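PDB 3FWK: FMN Adenylyltransferase from Candida glabrata, which catalyses the transfer of the adenylyl group of ATP to FMN, yielding FAD and pyrophosphate in the last step of flavin cofactor synthesis. Local coordinates for residues T225-L239 with G291-I305. Numbering follows the deposited sequence.
Sequences TSLGNVEETLPNPHL and GWYLVDDKLERAGRI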
loop_
_atom_site.group_PDB
_atom_site.type_symbol
_atom_site.label_atom_id
_atom_site.label_comp_id
_atom_site.label_asym_id
_atom_site.label_seq_id
_atom_site.Cartn_x
_atom_site.Cartn_y
_atom_site.Cartn_z
ATOM N N THR A 225 10.415 3.198 7.065
ATOM C CA THR A 225 10.345 2.557 5.763
ATOM C C THR A 225 9.494 1.311 5.755
ATOM O O THR A 225 9.151 0.812 4.691
ATOM C CB THR A 225 11.764 2.210 5.257
ATOM O OG1 THR A 225 12.427 1.372 6.212
ATOM C CG2 THR A 225 12.577 3.471 5.046
ATOM N N SER A 226 9.166 0.798 6.929
ATOM C CA SER A 226 8.322 -0.378 7.032
ATOM C C SER A 226 7.596 -0.373 8.336
ATOM O O SER A 226 8.264 -0.371 9.398
ATOM C CB SER A 226 9.187 -1.674 7.034
ATOM O OG SER A 226 8.422 -2.848 7.194
ATOM N N LEU A 227 6.258 -0.423 8.263
ATOM C CA LEU A 227 5.415 -0.222 9.429
ATOM C C LEU A 227 5.109 -1.590 10.020
ATOM O O LEU A 227 4.185 -2.276 9.630
ATOM C CB LEU A 227 4.148 0.535 9.043
ATOM C CG LEU A 227 4.437 1.902 8.395
ATOM C CD1 LEU A 227 3.121 2.575 7.986
ATOM C CD2 LEU A 227 5.297 2.826 9.248
ATOM N N GLY A 228 5.965 -2.045 10.914
ATOM C CA GLY A 228 5.684 -3.224 11.682
ATOM C C GLY A 228 4.905 -2.761 12.913
ATOM O O GLY A 228 4.224 -1.723 12.908
ATOM N N ASN A 229 5.098 -3.439 14.005
ATOM C CA ASN A 229 4.333 -3.123 15.185
ATOM C C ASN A 229 4.991 -2.010 16.017
ATOM O O ASN A 229 6.163 -1.635 15.810
ATOM C CB ASN A 229 4.061 -4.388 15.989
ATOM C CG ASN A 229 5.298 -4.978 16.565
ATOM O OD1 ASN A 229 6.040 -4.312 17.274
ATOM N ND2 ASN A 229 5.530 -6.257 16.278
ATOM N N VAL A 230 4.227 -1.477 16.972
ATOM C CA VAL A 230 4.718 -0.320 17.738
ATOM C C VAL A 230 5.880 -0.645 18.625
ATOM O O VAL A 230 6.683 0.258 18.938
ATOM C CB VAL A 230 3.608 0.334 18.611
ATOM C CG1 VAL A 230 2.575 0.921 17.758
ATOM C CG2 VAL A 230 2.990 -0.656 19.642
ATOM N N GLU A 231 5.977 -1.895 19.077
ATOM C CA GLU A 231 7.024 -2.264 20.012
ATOM C C GLU A 231 8.368 -2.460 19.325
ATOM O O GLU A 231 9.395 -2.248 19.958
ATOM C CB GLU A 231 6.613 -3.470 20.903
ATOM C CG GLU A 231 6.332 -4.871 20.294
ATOM C CD GLU A 231 4.904 -5.069 19.790
ATOM O OE1 GLU A 231 4.501 -6.275 19.699
ATOM O OE2 GLU A 231 4.201 -4.055 19.562
ATOM N N GLU A 232 8.379 -2.869 18.056
ATOM C CA GLU A 232 9.633 -3.243 17.365
ATOM C C GLU A 232 10.099 -2.160 16.390
ATOM O O GLU A 232 11.277 -2.136 16.058
ATOM C CB GLU A 232 9.441 -4.531 16.543
ATOM C CG GLU A 232 8.514 -4.332 15.272
ATOM C CD GLU A 232 8.136 -5.618 14.496
ATOM O OE1 GLU A 232 8.808 -6.676 14.699
ATOM O OE2 GLU A 232 7.165 -5.562 13.688
ATOM N N THR A 233 9.191 -1.352 15.873
ATOM C CA THR A 233 9.527 -0.541 14.691
ATOM C C THR A 233 10.091 0.798 15.056
ATOM O O THR A 233 9.540 1.520 15.868
ATOM C CB THR A 233 8.270 -0.338 13.817
ATOM O OG1 THR A 233 7.719 -1.620 13.510
ATOM C CG2 THR A 233 8.605 0.363 12.539
ATOM N N LEU A 234 11.181 1.167 14.406
ATOM C CA LEU A 234 11.825 2.470 14.584
ATOM C C LEU A 234 11.986 3.106 13.197
ATOM O O LEU A 234 12.010 2.409 12.177
ATOM C CB LEU A 234 13.230 2.311 15.209
ATOM C CG LEU A 234 13.205 1.817 16.648
ATOM C CD1 LEU A 234 14.604 1.430 17.087
ATOM C CD2 LEU A 234 12.606 2.887 17.608
ATOM N N PRO A 235 12.204 4.424 13.139
ATOM C CA PRO A 235 12.638 5.022 11.876
ATOM C C PRO A 235 13.930 4.336 11.424
ATOM O O PRO A 235 14.705 3.835 12.225
ATOM C CB PRO A 235 12.865 6.504 12.254
ATOM C CG PRO A 235 11.978 6.732 13.450
ATOM C CD PRO A 235 12.076 5.425 14.219
ATOM N N ASN A 236 14.152 4.283 10.113
ATOM C CA ASN A 236 15.228 3.469 9.600
ATOM C C ASN A 236 16.583 4.098 9.902
ATOM O O ASN A 236 16.819 5.233 9.527
ATOM C CB ASN A 236 15.019 3.296 8.095
ATOM C CG ASN A 236 15.891 2.206 7.506
ATOM O OD1 ASN A 236 17.096 2.180 7.717
ATOM N ND2 ASN A 236 15.280 1.301 6.755
ATOM N N PRO A 237 17.507 3.348 10.545
ATOM C CA PRO A 237 18.773 3.985 10.946
ATOM C C PRO A 237 19.612 4.381 9.756
ATOM O O PRO A 237 20.447 5.283 9.869
ATOM C CB PRO A 237 19.465 2.886 11.793
ATOM C CG PRO A 237 18.876 1.568 11.253
ATOM C CD PRO A 237 17.403 1.952 10.994
ATOM N N HIS A 238 19.399 3.764 8.590
ATOM C CA HIS A 238 20.107 4.176 7.363
ATOM C C HIS A 238 19.671 5.552 6.881
ATOM O O HIS A 238 20.346 6.131 6.026
ATOM C CB HIS A 238 19.920 3.131 6.269
ATOM C CG HIS A 238 20.491 1.807 6.633
ATOM N ND1 HIS A 238 21.831 1.504 6.477
ATOM C CD2 HIS A 238 19.926 0.729 7.230
ATOM C CE1 HIS A 238 22.053 0.281 6.937
ATOM N NE2 HIS A 238 20.920 -0.205 7.410
ATOM N N LEU A 239 18.552 6.063 7.408
ATOM C CA LEU A 239 18.033 7.389 7.075
ATOM C C LEU A 239 18.305 8.434 8.135
ATOM O O LEU A 239 17.837 9.566 8.013
ATOM C CB LEU A 239 16.525 7.312 6.782
ATOM C CG LEU A 239 16.171 6.330 5.646
ATOM C CD1 LEU A 239 14.702 6.387 5.383
ATOM C CD2 LEU A 239 16.968 6.625 4.355
ATOM N N GLY A 291 11.082 8.208 4.299
ATOM C CA GLY A 291 11.308 6.828 3.887
ATOM C C GLY A 291 11.693 6.663 2.442
ATOM O O GLY A 291 12.405 5.709 2.098
ATOM N N TRP A 292 11.229 7.582 1.584
ATOM C CA TRP A 292 11.538 7.515 0.151
ATOM C C TRP A 292 12.982 7.891 -0.195
ATOM O O TRP A 292 13.339 7.838 -1.357
ATOM C CB TRP A 292 10.521 8.327 -0.655
ATOM C CG TRP A 292 10.257 9.708 -0.164
ATOM C CD1 TRP A 292 10.879 10.851 -0.553
ATOM C CD2 TRP A 292 9.208 10.101 0.740
ATOM N NE1 TRP A 292 10.298 11.954 0.089
ATOM C CE2 TRP A 292 9.260 11.516 0.859
ATOM C CE3 TRP A 292 8.219 9.392 1.433
ATOM C CZ2 TRP A 292 8.358 12.234 1.659
ATOM C CZ3 TRP A 292 7.335 10.088 2.236
ATOM C CH2 TRP A 292 7.399 11.498 2.336
ATOM N N TYR A 293 13.815 8.168 0.806
ATOM C CA TYR A 293 15.266 8.200 0.597
ATOM C C TYR A 293 15.901 6.813 0.668
ATOM O O TYR A 293 17.099 6.699 0.391
ATOM C CB TYR A 293 15.936 9.171 1.557
ATOM C CG TYR A 293 15.792 10.612 1.143
ATOM C CD1 TYR A 293 14.591 11.291 1.326
ATOM C CD2 TYR A 293 16.850 11.292 0.532
ATOM C CE1 TYR A 293 14.448 12.639 0.938
ATOM C CE2 TYR A 293 16.710 12.630 0.148
ATOM C CZ TYR A 293 15.522 13.301 0.374
ATOM O OH TYR A 293 15.390 14.625 -0.012
ATOM N N LEU A 294 15.125 5.783 1.021
ATOM C CA LEU A 294 15.623 4.405 0.954
ATOM C C LEU A 294 15.125 3.696 -0.297
ATOM O O LEU A 294 13.912 3.630 -0.519
ATOM C CB LEU A 294 15.133 3.611 2.185
ATOM C CG LEU A 294 15.818 2.237 2.287
ATOM C CD1 LEU A 294 17.201 2.396 2.936
ATOM C CD2 LEU A 294 14.985 1.214 3.072
ATOM N N VAL A 295 16.051 3.144 -1.091
ATOM C CA VAL A 295 15.649 2.393 -2.268
ATOM C C VAL A 295 16.221 0.979 -2.271
ATOM O O VAL A 295 15.943 0.216 -3.195
ATOM C CB VAL A 295 15.995 3.114 -3.597
ATOM C CG1 VAL A 295 15.150 4.408 -3.723
ATOM C CG2 VAL A 295 17.500 3.422 -3.657
ATOM N N ASP A 296 16.952 0.587 -1.231
ATOM C CA ASP A 296 17.469 -0.789 -1.141
ATOM C C ASP A 296 16.483 -1.686 -0.414
ATOM O O ASP A 296 16.306 -1.590 0.801
ATOM C CB ASP A 296 18.829 -0.743 -0.432
ATOM C CG ASP A 296 19.520 -2.095 -0.365
ATOM O OD1 ASP A 296 18.885 -3.150 -0.659
ATOM O OD2 ASP A 296 20.715 -2.085 0.007
ATOM N N ASP A 297 15.861 -2.609 -1.168
ATOM C CA ASP A 297 14.877 -3.519 -0.620
ATOM C C ASP A 297 15.406 -4.297 0.561
ATOM O O ASP A 297 14.621 -4.638 1.443
ATOM C CB ASP A 297 14.368 -4.509 -1.669
ATOM C CG ASP A 297 13.736 -3.799 -2.873
ATOM O OD1 ASP A 297 12.505 -3.838 -3.009
ATOM O OD2 ASP A 297 14.490 -3.160 -3.675
ATOM N N LYS A 298 16.706 -4.586 0.580
ATOM C CA LYS A 298 17.259 -5.423 1.662
ATOM C C LYS A 298 17.223 -4.712 2.996
ATOM O O LYS A 298 17.320 -5.365 4.023
ATOM C CB LYS A 298 18.704 -5.811 1.369
ATOM C CG LYS A 298 18.820 -6.761 0.170
ATOM C CD LYS A 298 20.253 -7.156 -0.145
ATOM C CE LYS A 298 21.103 -5.995 -0.616
ATOM N NZ LYS A 298 20.461 -5.214 -1.721
ATOM N N LEU A 299 17.118 -3.380 2.981
ATOM C CA LEU A 299 17.174 -2.587 4.204
ATOM C C LEU A 299 15.814 -2.050 4.627
ATOM O O LEU A 299 15.710 -1.305 5.609
ATOM C CB LEU A 299 18.128 -1.422 4.012
ATOM C CG LEU A 299 19.571 -1.798 3.649
ATOM C CD1 LEU A 299 20.367 -0.521 3.409
ATOM C CD2 LEU A 299 20.220 -2.652 4.713
ATOM N N GLU A 300 14.753 -2.477 3.952
ATOM C CA GLU A 300 13.428 -1.971 4.218
ATOM C C GLU A 300 12.975 -2.163 5.669
ATOM O O GLU A 300 12.292 -1.295 6.217
ATOM C CB GLU A 300 12.439 -2.609 3.236
ATOM C CG GLU A 300 11.035 -2.043 3.289
ATOM C CD GLU A 300 10.147 -2.550 2.169
ATOM O OE1 GLU A 300 10.659 -3.160 1.213
ATOM O OE2 GLU A 300 8.923 -2.329 2.241
ATOM N N ARG A 301 13.361 -3.285 6.274
ATOM C CA ARG A 301 12.985 -3.620 7.631
ATOM C C ARG A 301 14.133 -3.426 8.613
ATOM O O ARG A 301 14.086 -3.966 9.709
ATOM C CB ARG A 301 12.408 -5.036 7.664
ATOM C CG ARG A 301 11.115 -5.097 6.880
ATOM C CD ARG A 301 10.575 -6.497 6.649
ATOM N NE ARG A 301 9.147 -6.465 6.238
ATOM C CZ ARG A 301 8.660 -6.222 5.001
ATOM N NH1 ARG A 301 7.345 -6.239 4.807
ATOM N NH2 ARG A 301 9.451 -5.966 3.963
ATOM N N ALA A 302 15.090 -2.562 8.286
ATOM C CA ALA A 302 16.229 -2.291 9.190
ATOM C C ALA A 302 15.873 -1.509 10.459
ATOM O O ALA A 302 16.625 -1.576 11.428
ATOM C CB ALA A 302 17.311 -1.584 8.469
ATOM N N GLY A 303 14.792 -0.754 10.435
ATOM C CA GLY A 303 14.334 0.103 11.575
ATOM C C GLY A 303 13.608 -0.736 12.590
ATOM O O GLY A 303 12.396 -0.810 12.512
ATOM N N ARG A 304 14.354 -1.416 13.495
ATOM C CA ARG A 304 13.866 -2.448 14.488
ATOM C C ARG A 304 14.664 -2.653 15.799
ATOM O O ARG A 304 15.856 -3.054 15.819
ATOM C CB ARG A 304 13.771 -3.883 13.942
ATOM C CG ARG A 304 12.912 -4.126 12.686
ATOM C CD ARG A 304 11.484 -3.720 12.874
ATOM N NE ARG A 304 10.572 -4.126 11.792
ATOM C CZ ARG A 304 10.134 -3.353 10.782
ATOM N NH1 ARG A 304 10.598 -2.078 10.565
ATOM N NH2 ARG A 304 9.227 -3.890 9.947
ATOM N N ILE A 305 13.949 -2.558 16.899
ATOM C CA ILE A 305 14.546 -2.736 18.208
ATOM C C ILE A 305 15.355 -4.013 18.217
ATOM O O ILE A 305 14.929 -5.040 17.730
ATOM C CB ILE A 305 13.429 -2.810 19.259
ATOM C CG1 ILE A 305 12.727 -1.454 19.410
ATOM C CG2 ILE A 305 13.987 -3.301 20.621
ATOM C CD1 ILE A 305 13.485 -0.439 20.293
HETATM O O HOH W 1 7.498 -3.350 4.739
#
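A single beta bridge, Thr233 with Arg304, pairs two loops of this Rossmann-like FMN adenylyltransferase: 225-239, a loop that follows helix 202-212, and the loop 291-305 near the C-terminus, whose type I turn from Leu299 to Ala302 offers carbonyls to Asn236 and Thr225. At the bridge Leu234 N donates almost straight (178°) to Gly303 O, at 3.0 Å, while Ile305 N reaches Glu232 O at 2.8 Å. Gly303, the centre of an inverse gamma turn, suits this place because a side chain would run into Leu234 O.

Arg304 leaves the bridge bent at its second torsion (chi2 -59°), which folds the guanidinium back over 225-239. In the conformers described here, Arg304 NH2 meets Ser226 OG at the edge, in the guanidinium plane, at 3.1 Å; NH1 bonds to Gly303 O, also in that plane, and weakly to Ser226 O. The two in-plane bonds fix the rotation of the group, whose faces are flanked by Thr233 OG1 and Arg301 O. Glu232 lies alongside, its carboxylate outside the guanidinium plane, probably a weak, long-range attraction; its OE2 accepts from Asn229 N.

At the turn, Asn236 uses both ends of its amide. Asn236 ND2 donates to Leu299 O at 2.9 Å and to Thr225 OG1, both near the amide plane, while OD1 closes an Asx turn with His238 N. Thr225 OG1 donates to Glu300 O at 2.7 Å, giving the buried hydroxyl both a donor and an acceptor partner. The carboxylate of Glu300 is turned to Lys69 and Arg169, whereas Arg301 pairs with Asp172. Leu239 packs on Gly291, Tyr293 and Leu294. Beside the turn, Ala302 CB lies at the edge of the His238 imidazole, and Leu299 CD1 makes a CH-pi contact 3.8 Å from the ring centroid, only 3° off its normal.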